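Local coordinates for protein AP endonuclease, family 2 (Brucella melitensis biovar Abortus, PDB 3NGF) that probably interconverts hydroxypyruvate and tartronate semialdehyde as a manganese-binding hydroxypyruvate isomerase with the TIM-barrel fold of AP endonuclease family 2, at residues Leu148-Asn153 with His209-Ser214. Numbering follows the deposited sequence.
Sequences LVEPLN and HVQIAS. With MN (manganese (II) ion), chain C.
Glu150 and Gln211 meet at a manganese ion in the TIM barrel of this xylose isomerase-like protein. Glu150 lies just past the end of strand 146-149, and Gln211 on strand 207-212. Strand 180-185 runs between these two strands in the barrel sheet, so the contact is made by side chains alone.

The metal bonds carry the contact. Glu150 OE2 binds the manganese at 2.2 Å, and Gln211 OE1 binds it at 2.3 Å. Glu150 uses one oxygen, since its OE1 stays 3.3 Å from the manganese. Its side chain is extended, with CG anti to the backbone N (chi1 -169°), which carries the carboxylate inward to the ion. The Gln211 chain crosses it at about a right angle, and the carboxylate and amide planes are 60° apart. Glu150 OE2 and Gln211 OE1 lie 3.0 Å apart as neighbouring ligands, without a hydrogen bond. Asp185 and Glu247 complete the protein ligands, and two waters also bind the manganese. Glu150 and Glu247 are each predicted to act as proton donor/acceptor.

Hydrogen bonds to Glu41 hold the neighbouring polar groups. Glu41 accepts from Gln211 NE2, which helps fix the amide with OE1 on the metal. It also bonds His209 NE2.

Nonpolar packing lies deeper in the barrel. Leu148 CD1 touches His209 CB at 3.6 Å.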
loop_
_atom_site.group_PDB
_atom_site.type_symbol
_atom_site.label_atom_id
_atom_site.label_comp_id
_atom_site.label_asym_id
_atom_site.label_seq_id
_atom_site.Cartn_x
_atom_site.Cartn_y
_atom_site.Cartn_z
ATOM N N LEU A 148 -1.790 7.980 -0.684
ATOM C CA LEU A 148 -0.752 7.653 0.277
ATOM C C LEU A 148 0.635 7.670 -0.299
ATOM O O LEU A 148 0.853 7.361 -1.480
ATOM C CB LEU A 148 -0.985 6.261 0.879
ATOM C CG LEU A 148 -2.322 5.995 1.552
ATOM C CD1 LEU A 148 -2.356 4.547 2.111
ATOM C CD2 LEU A 148 -2.642 7.054 2.619
ATOM N N VAL A 149 1.581 7.981 0.589
ATOM C CA VAL A 149 3.010 7.813 0.337
ATOM C C VAL A 149 3.466 6.635 1.180
ATOM O O VAL A 149 3.135 6.559 2.377
ATOM C CB VAL A 149 3.826 9.104 0.698
ATOM C CG1 VAL A 149 3.489 9.660 2.121
ATOM C CG2 VAL A 149 5.374 8.863 0.548
ATOM N N GLU A 150 4.221 5.721 0.565
ATOM C CA GLU A 150 4.728 4.522 1.260
ATOM C C GLU A 150 6.247 4.502 1.325
ATOM O O GLU A 150 6.899 4.249 0.309
ATOM C CB GLU A 150 4.310 3.239 0.564
ATOM C CG GLU A 150 4.599 1.991 1.418
ATOM C CD GLU A 150 4.473 0.655 0.693
ATOM O OE1 GLU A 150 4.210 0.573 -0.518
ATOM O OE2 GLU A 150 4.642 -0.349 1.395
ATOM N N PRO A 151 6.808 4.739 2.514
ATOM C CA PRO A 151 8.262 4.505 2.664
ATOM C C PRO A 151 8.605 3.045 2.382
ATOM O O PRO A 151 7.921 2.140 2.864
ATOM C CB PRO A 151 8.523 4.863 4.133
ATOM C CG PRO A 151 7.405 5.785 4.495
ATOM C CD PRO A 151 6.219 5.302 3.734
ATOM N N LEU A 152 9.674 2.831 1.618
ATOM C CA LEU A 152 10.150 1.494 1.301
ATOM C C LEU A 152 11.435 1.230 2.111
ATOM O O LEU A 152 11.593 1.783 3.218
ATOM C CB LEU A 152 10.276 1.335 -0.206
ATOM C CG LEU A 152 8.965 1.607 -0.983
ATOM C CD1 LEU A 152 9.168 1.372 -2.473
ATOM C CD2 LEU A 152 7.775 0.756 -0.445
ATOM N N ASN A 153 12.288 0.325 1.667
ATOM C CA ASN A 153 13.580 0.150 2.316
ATOM C C ASN A 153 14.662 0.076 1.247
ATOM O O ASN A 153 14.376 -0.240 0.089
ATOM C CB ASN A 153 13.561 -1.075 3.237
ATOM C CG ASN A 153 13.707 -2.380 2.486
ATOM O OD1 ASN A 153 14.813 -2.743 2.040
ATOM N ND2 ASN A 153 12.605 -3.123 2.367
ATOM N N HIS A 209 -3.225 3.183 6.108
ATOM C CA HIS A 209 -3.127 1.797 5.708
ATOM C C HIS A 209 -1.872 1.242 6.357
ATOM O O HIS A 209 -0.905 1.977 6.589
ATOM C CB HIS A 209 -3.087 1.650 4.189
ATOM C CG HIS A 209 -3.287 0.238 3.715
ATOM N ND1 HIS A 209 -4.398 -0.503 4.043
ATOM C CD2 HIS A 209 -2.495 -0.576 2.975
ATOM C CE1 HIS A 209 -4.279 -1.722 3.529
ATOM N NE2 HIS A 209 -3.134 -1.787 2.869
ATOM N N VAL A 210 -1.930 -0.042 6.652
ATOM C CA VAL A 210 -0.851 -0.787 7.270
ATOM C C VAL A 210 -0.671 -2.052 6.416
ATOM O O VAL A 210 -1.629 -2.597 5.887
ATOM C CB VAL A 210 -1.172 -1.143 8.740
ATOM C CG1 VAL A 210 -0.067 -2.076 9.346
ATOM C CG2 VAL A 210 -1.349 0.122 9.583
ATOM N N GLN A 211 0.571 -2.475 6.266
ATOM C CA GLN A 211 0.909 -3.741 5.639
ATOM C C GLN A 211 1.866 -4.512 6.536
ATOM O O GLN A 211 2.571 -3.914 7.364
ATOM C CB GLN A 211 1.533 -3.529 4.267
ATOM C CG GLN A 211 0.519 -3.053 3.211
ATOM C CD GLN A 211 1.196 -2.655 1.940
ATOM O OE1 GLN A 211 2.235 -2.011 1.964
ATOM N NE2 GLN A 211 0.635 -3.068 0.812
ATOM N N ILE A 212 1.841 -5.836 6.385
ATOM C CA ILE A 212 2.655 -6.762 7.179
ATOM C C ILE A 212 3.297 -7.886 6.355
ATOM O O ILE A 212 2.773 -8.331 5.322
ATOM C CB ILE A 212 1.854 -7.393 8.359
ATOM C CG1 ILE A 212 0.743 -8.329 7.861
ATOM C CG2 ILE A 212 1.307 -6.288 9.291
ATOM C CD1 ILE A 212 0.020 -9.120 8.985
ATOM N N ALA A 213 4.460 -8.339 6.838
ATOM C CA ALA A 213 5.173 -9.477 6.295
ATOM C C ALA A 213 6.283 -9.794 7.294
ATOM O O ALA A 213 6.762 -8.890 8.016
ATOM C CB ALA A 213 5.774 -9.173 4.878
ATOM N N SER A 214 6.692 -11.053 7.372
ATOM C CA SER A 214 7.793 -11.409 8.278
ATOM C C SER A 214 9.081 -10.659 7.933
ATOM O O SER A 214 9.344 -10.353 6.763
ATOM C CB SER A 214 8.047 -12.929 8.301
ATOM O OG SER A 214 8.694 -13.390 7.140
HETATM MN MN MN C . 4.257 -2.426 0.965
HETATM O O HOH W 1 3.216 -1.582 -1.108
HETATM O O HOH W 2 6.066 -2.768 -0.362
#